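Local coordinates for putative phenazine biosynthesis PhzC/PhzF protein (Clostridium difficile, PDB 4DUN), which is probably an isomerase of the PhzF family, whose members share the two-lobed fold of diaminopimelate epimerase, at residues L77-V82 and I94-Q99; I83-D88 and N110-I115; D28-L33 and N57-W62; M4-V9 and E41-P46. One frame throughout, in Å; residues are numbered along the deposited sequence.

Contact 1: residues L77-V82 and I94-Q99; sequences LAAAYV and IDFFTQ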
loop_
_atom_site.group_PDB
_atom_site.type_symbol
_atom_site.label_atom_id
_atom_site.label_comp_id
_atom_site.label_asym_id
_atom_site.label_seq_id
_atom_site.Cartn_x
_atom_site.Cartn_y
_atom_site.Cartn_z
ATOM N N LEU A 77 0.786 11.803 15.623
ATOM C CA LEU A 77 2.043 11.569 16.355
ATOM C C LEU A 77 3.213 11.611 15.341
ATOM O O LEU A 77 4.214 12.301 15.580
ATOM C CB LEU A 77 1.975 10.217 17.098
ATOM C CG LEU A 77 3.101 9.916 18.104
ATOM C CD1 LEU A 77 2.622 8.950 19.182
ATOM C CD2 LEU A 77 4.311 9.277 17.408
ATOM N N ALA A 78 3.067 10.905 14.184
ATOM C CA ALA A 78 4.098 10.913 13.132
ATOM C C ALA A 78 4.386 12.353 12.645
ATOM O O ALA A 78 5.554 12.712 12.475
ATOM C CB ALA A 78 3.677 10.036 11.955
ATOM N N ALA A 79 3.334 13.153 12.399
ATOM C CA ALA A 79 3.495 14.550 11.954
ATOM C C ALA A 79 4.264 15.386 13.023
ATOM O O ALA A 79 5.140 16.156 12.661
ATOM C CB ALA A 79 2.138 15.177 11.669
ATOM N N ALA A 80 3.946 15.208 14.319
ATOM C CA ALA A 80 4.623 15.925 15.404
ATOM C C ALA A 80 6.096 15.522 15.445
ATOM O O ALA A 80 6.954 16.381 15.617
ATOM C CB ALA A 80 3.953 15.636 16.745
ATOM N N TYR A 81 6.392 14.219 15.247
ATOM C CA TYR A 81 7.771 13.713 15.197
ATOM C C TYR A 81 8.539 14.440 14.079
ATOM O O TYR A 81 9.641 14.949 14.296
ATOM C CB TYR A 81 7.776 12.178 14.985
ATOM C CG TYR A 81 9.142 11.629 14.599
ATOM C CD1 TYR A 81 10.038 11.193 15.569
ATOM C CD2 TYR A 81 9.551 11.588 13.263
ATOM C CE1 TYR A 81 11.296 10.697 15.221
ATOM C CE2 TYR A 81 10.824 11.139 12.910
ATOM C CZ TYR A 81 11.686 10.679 13.891
ATOM O OH TYR A 81 12.932 10.214 13.539
ATOM N N VAL A 82 7.915 14.564 12.900
ATOM C CA VAL A 82 8.547 15.242 11.773
ATOM C C VAL A 82 8.817 16.727 12.107
ATOM O O VAL A 82 9.929 17.196 11.851
ATOM C CB VAL A 82 7.715 15.076 10.476
ATOM C CG1 VAL A 82 8.214 16.015 9.369
ATOM C CG2 VAL A 82 7.754 13.624 10.000
ATOM N N ILE A 94 3.549 21.142 19.981
ATOM C CA ILE A 94 3.144 21.203 18.582
ATOM C C ILE A 94 1.611 21.303 18.539
ATOM O O ILE A 94 0.913 20.420 19.045
ATOM C CB ILE A 94 3.696 20.028 17.719
ATOM C CG1 ILE A 94 5.258 19.879 17.792
ATOM C CG2 ILE A 94 3.269 20.177 16.260
ATOM C CD1 ILE A 94 5.726 18.751 18.718
ATOM N N ASP A 95 1.101 22.415 17.979
ATOM C CA ASP A 95 -0.334 22.648 17.793
ATOM C C ASP A 95 -0.684 22.455 16.345
ATOM O O ASP A 95 -0.021 23.038 15.472
ATOM C CB ASP A 95 -0.750 24.069 18.234
ATOM C CG ASP A 95 -0.748 24.290 19.735
ATOM O OD1 ASP A 95 -0.703 23.296 20.478
ATOM O OD2 ASP A 95 -0.860 25.458 20.159
ATOM N N PHE A 96 -1.747 21.683 16.085
ATOM C CA PHE A 96 -2.262 21.458 14.730
ATOM C C PHE A 96 -3.708 21.887 14.619
ATOM O O PHE A 96 -4.506 21.546 15.489
ATOM C CB PHE A 96 -2.186 19.976 14.353
ATOM C CG PHE A 96 -0.811 19.374 14.242
ATOM C CD1 PHE A 96 0.027 19.710 13.181
ATOM C CD2 PHE A 96 -0.393 18.387 15.131
ATOM C CE1 PHE A 96 1.281 19.105 13.039
ATOM C CE2 PHE A 96 0.845 17.751 14.964
ATOM C CZ PHE A 96 1.677 18.121 13.922
ATOM N N PHE A 97 -4.060 22.575 13.523
ATOM C CA PHE A 97 -5.438 22.935 13.237
ATOM C C PHE A 97 -5.956 21.972 12.186
ATOM O O PHE A 97 -5.371 21.845 11.110
ATOM C CB PHE A 97 -5.565 24.402 12.830
ATOM C CG PHE A 97 -5.333 25.297 14.026
ATOM C CD1 PHE A 97 -4.079 25.841 14.275
ATOM C CD2 PHE A 97 -6.345 25.515 14.958
ATOM C CE1 PHE A 97 -3.849 26.621 15.418
ATOM C CE2 PHE A 97 -6.121 26.311 16.086
ATOM C CZ PHE A 97 -4.876 26.858 16.307
ATOM N N THR A 98 -7.023 21.226 12.538
ATOM C CA THR A 98 -7.572 20.150 11.711
ATOM C C THR A 98 -9.089 20.273 11.502
ATOM O O THR A 98 -9.734 21.126 12.114
ATOM C CB THR A 98 -7.299 18.780 12.389
ATOM O OG1 THR A 98 -8.257 18.564 13.441
ATOM C CG2 THR A 98 -5.840 18.638 12.914
ATOM N N GLN A 99 -9.659 19.316 10.749
ATOM C CA GLN A 99 -11.113 19.194 10.498
ATOM C C GLN A 99 -11.879 19.038 11.810
ATOM O O GLN A 99 -13.054 19.384 11.865
ATOM C CB GLN A 99 -11.400 17.958 9.627
ATOM C CG GLN A 99 -10.909 18.065 8.187
ATOM C CD GLN A 99 -11.833 18.848 7.299
ATOM O OE1 GLN A 99 -12.799 19.481 7.745
ATOM N NE2 GLN A 99 -11.554 18.813 6.010
#
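Ala79 and Ala80, on the helix that runs through the core of one lobe of the diaminopimelate epimerase-like fold, pack against Ile94 and Phe96 of strand 93-98 in the surrounding wall. The local axes of 77-82 and 94-98 are 9.5 Å apart at closest approach and cross at 127°. The contact is apolar, without hydrogen bonds between the segments. Small residues suit this side of the helix, since an alanine methyl lets a strand bearing a large ring come close. In Phe96, CG stands anti to the carbonyl carbon (chi1 -65°), which turns the ring toward the helix, and CZ lies 3.7 Å from Ala79 CB. On the strand, Ile94 CG2 rests over one face of the Phe96 ring, toward its rim, while Ile94 CD1 reaches Ala80 CB at 4.1 Å. Tyr58 and Leu60 of the neighbouring strand also touch Phe96. The helix backbone meets the ring at its edge, near its plane, with Ala80 N 3.7 Å from Phe96 CZ.

Contact 2: residues I83-D88 and N110-I115; sequences ISNFID and NLYEMI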
loop_
_atom_site.group_PDB
_atom_site.type_symbol
_atom_site.label_atom_id
_atom_site.label_comp_id
_atom_site.label_asym_id
_atom_site.label_seq_id
_atom_site.Cartn_x
_atom_site.Cartn_y
_atom_site.Cartn_z
ATOM N N ILE A 83 7.820 17.442 12.673
ATOM C CA ILE A 83 7.956 18.865 13.022
ATOM C C ILE A 83 9.158 19.077 13.968
ATOM O O ILE A 83 10.035 19.901 13.676
ATOM C CB ILE A 83 6.632 19.444 13.632
ATOM C CG1 ILE A 83 5.453 19.438 12.610
ATOM C CG2 ILE A 83 6.840 20.845 14.253
ATOM C CD1 ILE A 83 5.672 20.275 11.231
ATOM N N SER A 84 9.189 18.338 15.093
ATOM C CA SER A 84 10.224 18.491 16.125
ATOM C C SER A 84 11.591 17.932 15.730
ATOM O O SER A 84 12.582 18.360 16.294
ATOM C CB SER A 84 9.771 17.874 17.444
ATOM O OG SER A 84 10.530 18.439 18.498
ATOM N N ASN A 85 11.673 17.011 14.761
ATOM C CA ASN A 85 12.977 16.504 14.353
ATOM C C ASN A 85 13.555 17.249 13.151
ATOM O O ASN A 85 14.789 17.245 12.989
ATOM C CB ASN A 85 12.913 15.005 14.023
ATOM C CG ASN A 85 12.989 14.135 15.243
ATOM O OD1 ASN A 85 14.050 13.582 15.566
ATOM N ND2 ASN A 85 11.867 14.000 15.955
ATOM N N PHE A 86 12.693 17.872 12.298
ATOM C CA PHE A 86 13.199 18.471 11.060
ATOM C C PHE A 86 12.776 19.905 10.751
ATOM O O PHE A 86 13.485 20.581 10.004
ATOM C CB PHE A 86 12.756 17.595 9.864
ATOM C CG PHE A 86 13.241 16.171 9.972
ATOM C CD1 PHE A 86 14.571 15.849 9.713
ATOM C CD2 PHE A 86 12.386 15.159 10.397
ATOM C CE1 PHE A 86 15.035 14.540 9.870
ATOM C CE2 PHE A 86 12.847 13.848 10.534
ATOM C CZ PHE A 86 14.174 13.552 10.283
ATOM N N ILE A 87 11.617 20.344 11.236
ATOM C CA ILE A 87 11.046 21.633 10.831
ATOM C C ILE A 87 11.353 22.720 11.840
ATOM O O ILE A 87 11.896 23.762 11.461
ATOM C CB ILE A 87 9.515 21.469 10.571
ATOM C CG1 ILE A 87 9.187 20.239 9.649
ATOM C CG2 ILE A 87 8.867 22.778 10.089
ATOM C CD1 ILE A 87 9.974 20.090 8.256
ATOM N N ASP A 88 10.978 22.494 13.105
ATOM C CA ASP A 88 11.250 23.364 14.245
ATOM C C ASP A 88 11.961 22.485 15.233
ATOM O O ASP A 88 11.341 21.941 16.141
ATOM C CB ASP A 88 9.955 23.978 14.798
ATOM C CG ASP A 88 10.150 25.086 15.826
ATOM O OD1 ASP A 88 11.316 25.383 16.178
ATOM O OD2 ASP A 88 9.142 25.633 16.304
ATOM N N ASN A 110 11.937 11.731 23.861
ATOM C CA ASN A 110 11.605 11.229 22.518
ATOM C C ASN A 110 10.211 10.591 22.507
ATOM O O ASN A 110 9.831 9.894 21.544
ATOM C CB ASN A 110 12.699 10.277 22.002
ATOM C CG ASN A 110 13.929 11.035 21.586
ATOM O OD1 ASN A 110 13.843 12.129 21.030
ATOM N ND2 ASN A 110 15.105 10.489 21.856
ATOM N N LEU A 111 9.421 10.892 23.529
ATOM C CA LEU A 111 8.049 10.407 23.617
ATOM C C LEU A 111 7.105 11.516 23.177
ATOM O O LEU A 111 7.302 12.666 23.526
ATOM C CB LEU A 111 7.693 10.010 25.046
ATOM C CG LEU A 111 8.139 8.642 25.544
ATOM C CD1 LEU A 111 8.063 8.570 27.057
ATOM C CD2 LEU A 111 7.326 7.536 24.899
ATOM N N TYR A 112 6.074 11.169 22.418
ATOM C CA TYR A 112 5.103 12.160 21.969
ATOM C C TYR A 112 3.803 11.921 22.712
ATOM O O TYR A 112 3.249 10.840 22.659
ATOM C CB TYR A 112 4.953 12.119 20.449
ATOM C CG TYR A 112 6.220 12.602 19.801
ATOM C CD1 TYR A 112 6.377 13.931 19.451
ATOM C CD2 TYR A 112 7.285 11.742 19.603
ATOM C CE1 TYR A 112 7.545 14.377 18.895
ATOM C CE2 TYR A 112 8.452 12.180 19.047
ATOM C CZ TYR A 112 8.581 13.501 18.695
ATOM O OH TYR A 112 9.747 13.948 18.141
ATOM N N GLU A 113 3.343 12.950 23.413
ATOM C CA GLU A 113 2.163 12.868 24.263
ATOM C C GLU A 113 0.891 13.503 23.721
ATOM O O GLU A 113 0.907 14.622 23.225
ATOM C CB GLU A 113 2.467 13.509 25.623
ATOM C CG GLU A 113 3.757 13.043 26.271
ATOM C CD GLU A 113 4.037 13.735 27.592
ATOM O OE1 GLU A 113 3.610 14.891 27.763
ATOM O OE2 GLU A 113 4.691 13.121 28.451
ATOM N N MET A 114 -0.209 12.768 23.838
ATOM C CA MET A 114 -1.512 13.272 23.393
ATOM C C MET A 114 -2.531 13.049 24.505
ATOM O O MET A 114 -2.613 11.957 25.078
ATOM C CB MET A 114 -1.953 12.594 22.079
ATOM C CG MET A 114 -0.908 12.700 20.974
ATOM S SD MET A 114 -1.323 11.887 19.394
ATOM C CE MET A 114 -1.348 10.183 19.870
ATOM N N ILE A 115 -3.300 14.096 24.819
ATOM C CA ILE A 115 -4.275 14.065 25.902
ATOM C C ILE A 115 -5.654 13.908 25.293
ATOM O O ILE A 115 -6.060 14.691 24.431
ATOM C CB ILE A 115 -4.148 15.304 26.833
ATOM C CG1 ILE A 115 -2.783 15.283 27.556
ATOM C CG2 ILE A 115 -5.321 15.346 27.854
ATOM C CD1 ILE A 115 -2.420 16.557 28.349
HETATM O O HOH W 1 14.772 12.370 17.768
#
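Near the C-terminal part of the core helix 73-87 of the lobe, Ser84 and Asn85 face Tyr112, which reaches inward from strand 111-117 of the surrounding wall. Tyr112 is the long arm here: with CG anti to the carbonyl carbon (chi1 -68°), its ring bridges backbones that stay well apart, the closest CA pair being Ser84 and Asn110 at 9.8 Å. Both helix residues come to the hydroxyl end of the ring, near its plane. Ser84 CB is 4.0 Å from Tyr112 OH, and Asn85 ND2 is 3.0 Å from the same oxygen, the amide plane turned 41° from the ring. Asn85 ND2 donates to Tyr81 O, a turn back in the helix. The other amide atom, Asn85 OD1, accepts a hydrogen bond from a water at 2.6 Å, which also donates a weak one to Asn110 OD1. Ser84 OG turns to Val91 O and Arg107 NH1. Within 83-87 the helix widens into a pi-type turn, where Ile83 O accepts from Ile87 N and, at 2.8 Å, from Asp88 N, the two arriving from opposite faces of the carbonyl plane. The aromatic ring thus packs against Leu77, Ala80 and Val105 while its hydroxyl end lies beside the Asn85 amide, and the polar ends of Ser84 and Asn85 have partners in the helix, the connection after it, strand 101-108 and a water.

Contact 3: residues D28-L33 and N57-W62; sequences DRRIPL and NYELRW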
loop_
_atom_site.group_PDB
_atom_site.type_symbol
_atom_site.label_atom_id
_atom_site.label_comp_id
_atom_site.label_asym_id
_atom_site.label_seq_id
_atom_site.Cartn_x
_atom_site.Cartn_y
_atom_site.Cartn_z
ATOM N N ASP A 28 5.187 24.207 2.108
ATOM C CA ASP A 28 5.426 25.635 2.343
ATOM C C ASP A 28 4.195 26.439 1.946
ATOM O O ASP A 28 3.951 27.524 2.479
ATOM C CB ASP A 28 6.637 26.130 1.522
ATOM C CG ASP A 28 8.002 25.575 1.898
ATOM O OD1 ASP A 28 8.069 24.705 2.797
ATOM O OD2 ASP A 28 9.004 26.000 1.281
ATOM N N ARG A 29 3.454 25.926 0.961
ATOM C CA ARG A 29 2.260 26.546 0.393
ATOM C C ARG A 29 1.147 25.518 0.236
ATOM O O ARG A 29 1.413 24.319 0.221
ATOM C CB ARG A 29 2.587 27.161 -0.985
ATOM C CG ARG A 29 3.558 28.332 -0.942
ATOM C CD ARG A 29 3.888 28.863 -2.321
ATOM N NE ARG A 29 4.524 30.178 -2.231
ATOM C CZ ARG A 29 4.744 30.985 -3.264
ATOM N NH1 ARG A 29 4.381 30.622 -4.490
ATOM N NH2 ARG A 29 5.325 32.163 -3.082
ATOM N N ARG A 30 -0.086 25.993 0.060
ATOM C CA ARG A 30 -1.243 25.134 -0.151
ATOM C C ARG A 30 -1.188 24.475 -1.492
ATOM O O ARG A 30 -0.745 25.082 -2.474
ATOM C CB ARG A 30 -2.549 25.941 -0.092
ATOM C CG ARG A 30 -2.759 26.633 1.207
ATOM C CD ARG A 30 -4.173 27.126 1.308
ATOM N NE ARG A 30 -4.335 27.886 2.536
ATOM C CZ ARG A 30 -4.514 27.345 3.735
ATOM N NH1 ARG A 30 -4.560 26.024 3.876
ATOM N NH2 ARG A 30 -4.645 28.117 4.802
ATOM N N ILE A 31 -1.672 23.235 -1.544
ATOM C CA ILE A 31 -1.826 22.499 -2.789
ATOM C C ILE A 31 -3.301 22.037 -2.837
ATOM O O ILE A 31 -3.936 21.921 -1.775
ATOM C CB ILE A 31 -0.800 21.337 -2.953
ATOM C CG1 ILE A 31 -1.042 20.204 -1.941
ATOM C CG2 ILE A 31 0.645 21.855 -2.946
ATOM C CD1 ILE A 31 -0.237 18.927 -2.214
ATOM N N PRO A 32 -3.868 21.747 -4.017
ATOM C CA PRO A 32 -5.272 21.316 -4.051
ATOM C C PRO A 32 -5.520 20.034 -3.260
ATOM O O PRO A 32 -4.633 19.175 -3.200
ATOM C CB PRO A 32 -5.529 21.077 -5.539
ATOM C CG PRO A 32 -4.537 21.940 -6.239
ATOM C CD PRO A 32 -3.315 21.881 -5.384
ATOM N N LEU A 33 -6.724 19.903 -2.659
ATOM C CA LEU A 33 -7.127 18.677 -1.939
ATOM C C LEU A 33 -7.081 17.473 -2.885
ATOM O O LEU A 33 -6.720 16.378 -2.440
ATOM C CB LEU A 33 -8.525 18.807 -1.310
ATOM C CG LEU A 33 -8.708 19.937 -0.282
ATOM C CD1 LEU A 33 -10.110 19.892 0.319
ATOM C CD2 LEU A 33 -7.646 19.868 0.815
ATOM N N ASN A 57 1.058 29.170 12.529
ATOM C CA ASN A 57 0.294 27.919 12.747
ATOM C C ASN A 57 0.599 26.761 11.759
ATOM O O ASN A 57 1.172 26.981 10.685
ATOM C CB ASN A 57 -1.229 28.192 12.725
ATOM C CG ASN A 57 -1.830 28.539 11.375
ATOM O OD1 ASN A 57 -1.845 27.732 10.433
ATOM N ND2 ASN A 57 -2.427 29.720 11.277
ATOM N N TYR A 58 0.152 25.528 12.121
ATOM C CA TYR A 58 0.208 24.346 11.260
ATOM C C TYR A 58 -1.184 23.835 10.983
ATOM O O TYR A 58 -1.910 23.520 11.928
ATOM C CB TYR A 58 1.019 23.166 11.855
ATOM C CG TYR A 58 2.464 23.453 12.163
ATOM C CD1 TYR A 58 3.381 23.690 11.143
ATOM C CD2 TYR A 58 2.936 23.414 13.471
ATOM C CE1 TYR A 58 4.721 23.966 11.427
ATOM C CE2 TYR A 58 4.277 23.648 13.765
ATOM C CZ TYR A 58 5.165 23.932 12.741
ATOM O OH TYR A 58 6.476 24.205 13.048
ATOM N N GLU A 59 -1.554 23.732 9.699
ATOM C CA GLU A 59 -2.805 23.084 9.309
ATOM C C GLU A 59 -2.466 21.662 9.014
ATOM O O GLU A 59 -1.467 21.415 8.331
ATOM C CB GLU A 59 -3.436 23.740 8.075
ATOM C CG GLU A 59 -4.171 25.023 8.382
ATOM C CD GLU A 59 -4.855 25.578 7.150
ATOM O OE1 GLU A 59 -5.315 24.779 6.298
ATOM O OE2 GLU A 59 -4.905 26.820 7.028
ATOM N N LEU A 60 -3.253 20.728 9.524
ATOM C CA LEU A 60 -2.973 19.296 9.347
ATOM C C LEU A 60 -4.197 18.593 8.790
ATOM O O LEU A 60 -5.281 18.709 9.363
ATOM C CB LEU A 60 -2.533 18.661 10.692
ATOM C CG LEU A 60 -2.406 17.106 10.783
ATOM C CD1 LEU A 60 -1.311 16.567 9.835
ATOM C CD2 LEU A 60 -2.164 16.641 12.241
ATOM N N ARG A 61 -3.999 17.917 7.658
ATOM C CA ARG A 61 -4.979 17.011 7.072
ATOM C C ARG A 61 -4.417 15.590 6.883
ATOM O O ARG A 61 -3.266 15.417 6.778
ATOM C CB ARG A 61 -5.524 17.527 5.736
ATOM C CG ARG A 61 -6.158 18.902 5.777
ATOM C CD ARG A 61 -6.543 19.397 4.373
ATOM N NE ARG A 61 -7.078 20.752 4.315
ATOM C CZ ARG A 61 -8.367 21.026 4.185
ATOM N NH1 ARG A 61 -9.237 20.065 4.115
ATOM N NH2 ARG A 61 -8.795 22.258 4.114
ATOM N N TRP A 62 -5.299 14.626 6.864
ATOM C CA TRP A 62 -4.932 13.251 6.641
ATOM C C TRP A 62 -5.791 12.643 5.553
ATOM O O TRP A 62 -6.967 12.842 5.512
ATOM C CB TRP A 62 -5.083 12.389 7.891
ATOM C CG TRP A 62 -4.728 12.998 9.198
ATOM C CD1 TRP A 62 -3.552 12.891 9.849
ATOM C CD2 TRP A 62 -5.570 13.766 10.031
ATOM N NE1 TRP A 62 -3.600 13.525 11.016
ATOM C CE2 TRP A 62 -4.823 14.106 11.156
ATOM C CE3 TRP A 62 -6.876 14.212 9.930
ATOM C CZ2 TRP A 62 -5.335 14.839 12.171
ATOM C CZ3 TRP A 62 -7.366 14.958 10.924
ATOM C CH2 TRP A 62 -6.607 15.271 12.031
#
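Arg30 lies opposite Glu59 and Leu33 opposite Arg61, with CA atoms 9.8 Å and 9.4 Å apart respectively, as the irregular segment 28-33 runs in roughly the same direction as strand 57-62. Side chains must therefore span the distance. Arg30, extended from CG to NE, meets the Glu59 carboxylate end-on through two nearly straight bonds. Arg30 NH1 donates to Glu59 OE1 at 2.8 Å, from above the carboxylate plane. Arg30 NH2 donates to Glu59 OE2 at 2.6 Å, on its syn side. The acceptors lie in the guanidinium plane, but the carboxylate is tilted 37° against it. Long, flexible residues suit such a surface salt bridge, whose two bonds restrict rotation of both groups. Beside it, Leu33 CD2 rests over one face of the Arg61 guanidinium, 3.6 Å from CZ, while Arg61 NH1 forms a salt bridge with Glu68. Pro32 occupies the N-cap of helix 33-43. The arrangement is a bidentate arginine-glutamate bridge with a leucine packed on a guanidinium face, and it ties the connection entering this helix to the outside of the lobe's strand wall.

Contact 4: residues M4-V9 and E41-P46; sequences MEYYIV and EENNLP
Tyr6 OH lies over the face of the Asn43 amide, 3.1 Å from Asn43 CG, with ring and amide planes only 15° apart. This brings the end of helix 33-43 against strand 4-11, on the side of the diaminopimelate epimerase-like lobe's strand wall turned from the core helix 73-87. The amide meets the ring itself obliquely, ND2 approaching Tyr6 CE1 to 3.4 Å. With the hydroxyl over the amide face, the two groups are badly aligned for a direct hydrogen bond; a water joins them instead, 2.7 Å from Tyr6 OH and donating to Asn43 OD1 at 2.9 Å. Asn43 ND2 is bonded to Thr48 OG1, so both ends of the amide are engaged and its orientation is fixed. In Tyr6, CG anti to the backbone N (chi1 179°) sends the ring out from the strand to the helix end. On the other side of the strand, Tyr7 OH donates to Glu5 OE2, at the edge of the Tyr7 ring. The second subunit packs close by, its Phe254 touching Asn43 and its Arg231 pairing with Glu42. Branched apolar side chains, with no polar group to satisfy, suit the buried remainder: Leu45 CD1 lies 3.8 Å from Ile8 CG1 and 3.4 Å from Tyr6 OH.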
loop_
_atom_site.group_PDB
_atom_site.type_symbol
_atom_site.label_atom_id
_atom_site.label_comp_id
_atom_site.label_asym_id
_atom_site.label_seq_id
_atom_site.Cartn_x
_atom_site.Cartn_y
_atom_site.Cartn_z
ATOM N N MET A 4 8.333 19.426 -2.210
ATOM C CA MET A 4 7.747 19.179 -0.898
ATOM C C MET A 4 8.525 18.076 -0.176
ATOM O O MET A 4 8.825 17.030 -0.768
ATOM C CB MET A 4 6.231 18.858 -0.972
ATOM C CG MET A 4 5.828 17.873 -2.063
ATOM S SD MET A 4 4.070 17.941 -2.589
ATOM C CE MET A 4 4.113 19.286 -3.714
ATOM N N GLU A 5 8.878 18.329 1.096
ATOM C CA GLU A 5 9.596 17.349 1.931
ATOM C C GLU A 5 8.658 16.207 2.274
ATOM O O GLU A 5 7.482 16.440 2.575
ATOM C CB GLU A 5 10.144 17.986 3.209
ATOM C CG GLU A 5 11.073 19.166 3.023
ATOM C CD GLU A 5 11.187 19.972 4.304
ATOM O OE1 GLU A 5 10.595 21.075 4.375
ATOM O OE2 GLU A 5 11.767 19.442 5.279
ATOM N N TYR A 6 9.156 14.975 2.218
ATOM C CA TYR A 6 8.309 13.805 2.448
ATOM C C TYR A 6 9.046 12.799 3.324
ATOM O O TYR A 6 10.254 12.579 3.156
ATOM C CB TYR A 6 7.863 13.180 1.100
ATOM C CG TYR A 6 7.006 11.948 1.293
ATOM C CD1 TYR A 6 5.750 12.034 1.888
ATOM C CD2 TYR A 6 7.497 10.678 0.992
ATOM C CE1 TYR A 6 4.998 10.893 2.167
ATOM C CE2 TYR A 6 6.751 9.532 1.259
ATOM C CZ TYR A 6 5.505 9.645 1.853
ATOM O OH TYR A 6 4.754 8.528 2.107
ATOM N N TYR A 7 8.315 12.233 4.294
ATOM C CA TYR A 7 8.836 11.332 5.307
ATOM C C TYR A 7 7.918 10.158 5.506
ATOM O O TYR A 7 6.695 10.328 5.497
ATOM C CB TYR A 7 8.949 12.077 6.673
ATOM C CG TYR A 7 9.729 13.371 6.629
ATOM C CD1 TYR A 7 9.116 14.569 6.263
ATOM C CD2 TYR A 7 11.074 13.409 6.984
ATOM C CE1 TYR A 7 9.838 15.764 6.198
ATOM C CE2 TYR A 7 11.799 14.601 6.945
ATOM C CZ TYR A 7 11.177 15.775 6.555
ATOM O OH TYR A 7 11.901 16.944 6.521
ATOM N N ILE A 8 8.493 8.980 5.743
ATOM C CA ILE A 8 7.743 7.786 6.140
ATOM C C ILE A 8 8.159 7.507 7.572
ATOM O O ILE A 8 9.344 7.311 7.833
ATOM C CB ILE A 8 7.928 6.545 5.238
ATOM C CG1 ILE A 8 7.479 6.831 3.790
ATOM C CG2 ILE A 8 7.149 5.353 5.856
ATOM C CD1 ILE A 8 7.883 5.723 2.772
ATOM N N VAL A 9 7.196 7.532 8.493
ATOM C CA VAL A 9 7.448 7.409 9.931
ATOM C C VAL A 9 6.584 6.317 10.526
ATOM O O VAL A 9 5.385 6.264 10.233
ATOM C CB VAL A 9 7.134 8.786 10.617
ATOM C CG1 VAL A 9 7.229 8.718 12.150
ATOM C CG2 VAL A 9 8.021 9.905 10.062
ATOM N N GLU A 41 -2.803 8.280 -2.516
ATOM C CA GLU A 41 -3.057 7.089 -3.320
ATOM C C GLU A 41 -1.732 6.516 -3.871
ATOM O O GLU A 41 -1.562 5.290 -3.908
ATOM C CB GLU A 41 -4.029 7.439 -4.457
ATOM C CG GLU A 41 -4.577 6.230 -5.193
ATOM C CD GLU A 41 -5.455 6.542 -6.390
ATOM O OE1 GLU A 41 -5.946 7.690 -6.509
ATOM O OE2 GLU A 41 -5.652 5.621 -7.215
ATOM N N GLU A 42 -0.809 7.403 -4.289
ATOM C CA GLU A 42 0.510 7.045 -4.827
ATOM C C GLU A 42 1.385 6.404 -3.732
ATOM O O GLU A 42 2.017 5.367 -3.973
ATOM C CB GLU A 42 1.196 8.283 -5.445
ATOM C CG GLU A 42 2.542 7.978 -6.099
ATOM C CD GLU A 42 2.543 7.274 -7.439
ATOM O OE1 GLU A 42 1.453 7.049 -8.014
ATOM O OE2 GLU A 42 3.658 6.987 -7.933
ATOM N N ASN A 43 1.380 6.985 -2.525
ATOM C CA ASN A 43 2.119 6.429 -1.397
ATOM C C ASN A 43 1.590 5.043 -0.989
ATOM O O ASN A 43 2.381 4.157 -0.635
ATOM C CB ASN A 43 2.046 7.377 -0.211
ATOM C CG ASN A 43 2.905 8.592 -0.405
ATOM O OD1 ASN A 43 3.938 8.549 -1.072
ATOM N ND2 ASN A 43 2.524 9.697 0.235
ATOM N N ASN A 44 0.256 4.866 -1.049
ATOM C CA ASN A 44 -0.448 3.641 -0.663
ATOM C C ASN A 44 -0.192 3.253 0.812
ATOM O O ASN A 44 -0.351 2.089 1.196
ATOM C CB ASN A 44 -0.112 2.459 -1.592
ATOM C CG ASN A 44 -1.204 1.421 -1.567
ATOM O OD1 ASN A 44 -2.402 1.762 -1.504
ATOM N ND2 ASN A 44 -0.818 0.149 -1.511
ATOM N N LEU A 45 0.187 4.237 1.639
ATOM C CA LEU A 45 0.349 4.002 3.062
ATOM C C LEU A 45 -1.033 4.184 3.737
ATOM O O LEU A 45 -1.894 4.850 3.163
ATOM C CB LEU A 45 1.438 4.919 3.659
ATOM C CG LEU A 45 2.870 4.594 3.218
ATOM C CD1 LEU A 45 3.849 5.667 3.691
ATOM C CD2 LEU A 45 3.301 3.197 3.709
ATOM N N PRO A 46 -1.283 3.567 4.920
ATOM C CA PRO A 46 -2.619 3.663 5.556
ATOM C C PRO A 46 -3.163 5.099 5.599
ATOM O O PRO A 46 -4.340 5.337 5.303
ATOM C CB PRO A 46 -2.375 3.113 6.956
ATOM C CG PRO A 46 -1.283 2.085 6.745
ATOM C CD PRO A 46 -0.368 2.703 5.711
HETATM O O HOH W 2 5.529 6.601 0.322
#

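How the contacts relate
Contacts 1 and 2 share helix 73-87 and have centres 8 Å apart; Leu77 CG meets Tyr112 CB at 3.7 Å. Contact 3 joins contact 1 through neighbouring strands, with Phe97 N 2.8 Å from Tyr58 O in a probable hydrogen bond. Contact 4 lies across strand 4-11, whose other side chains face the helix, Val82 CG1 approaching Tyr7 CD1 to 3.5 Å. Contacts 3 and 4 flank the two ends of helix 33-43. Side chains of Ala79 and Arg61 are each about 10 Å from that of Glu47, the predicted active-site residue, and that of Leu45 is about 6 Å from it; the bound nickel lies about 12 Å from the Leu45 side chain.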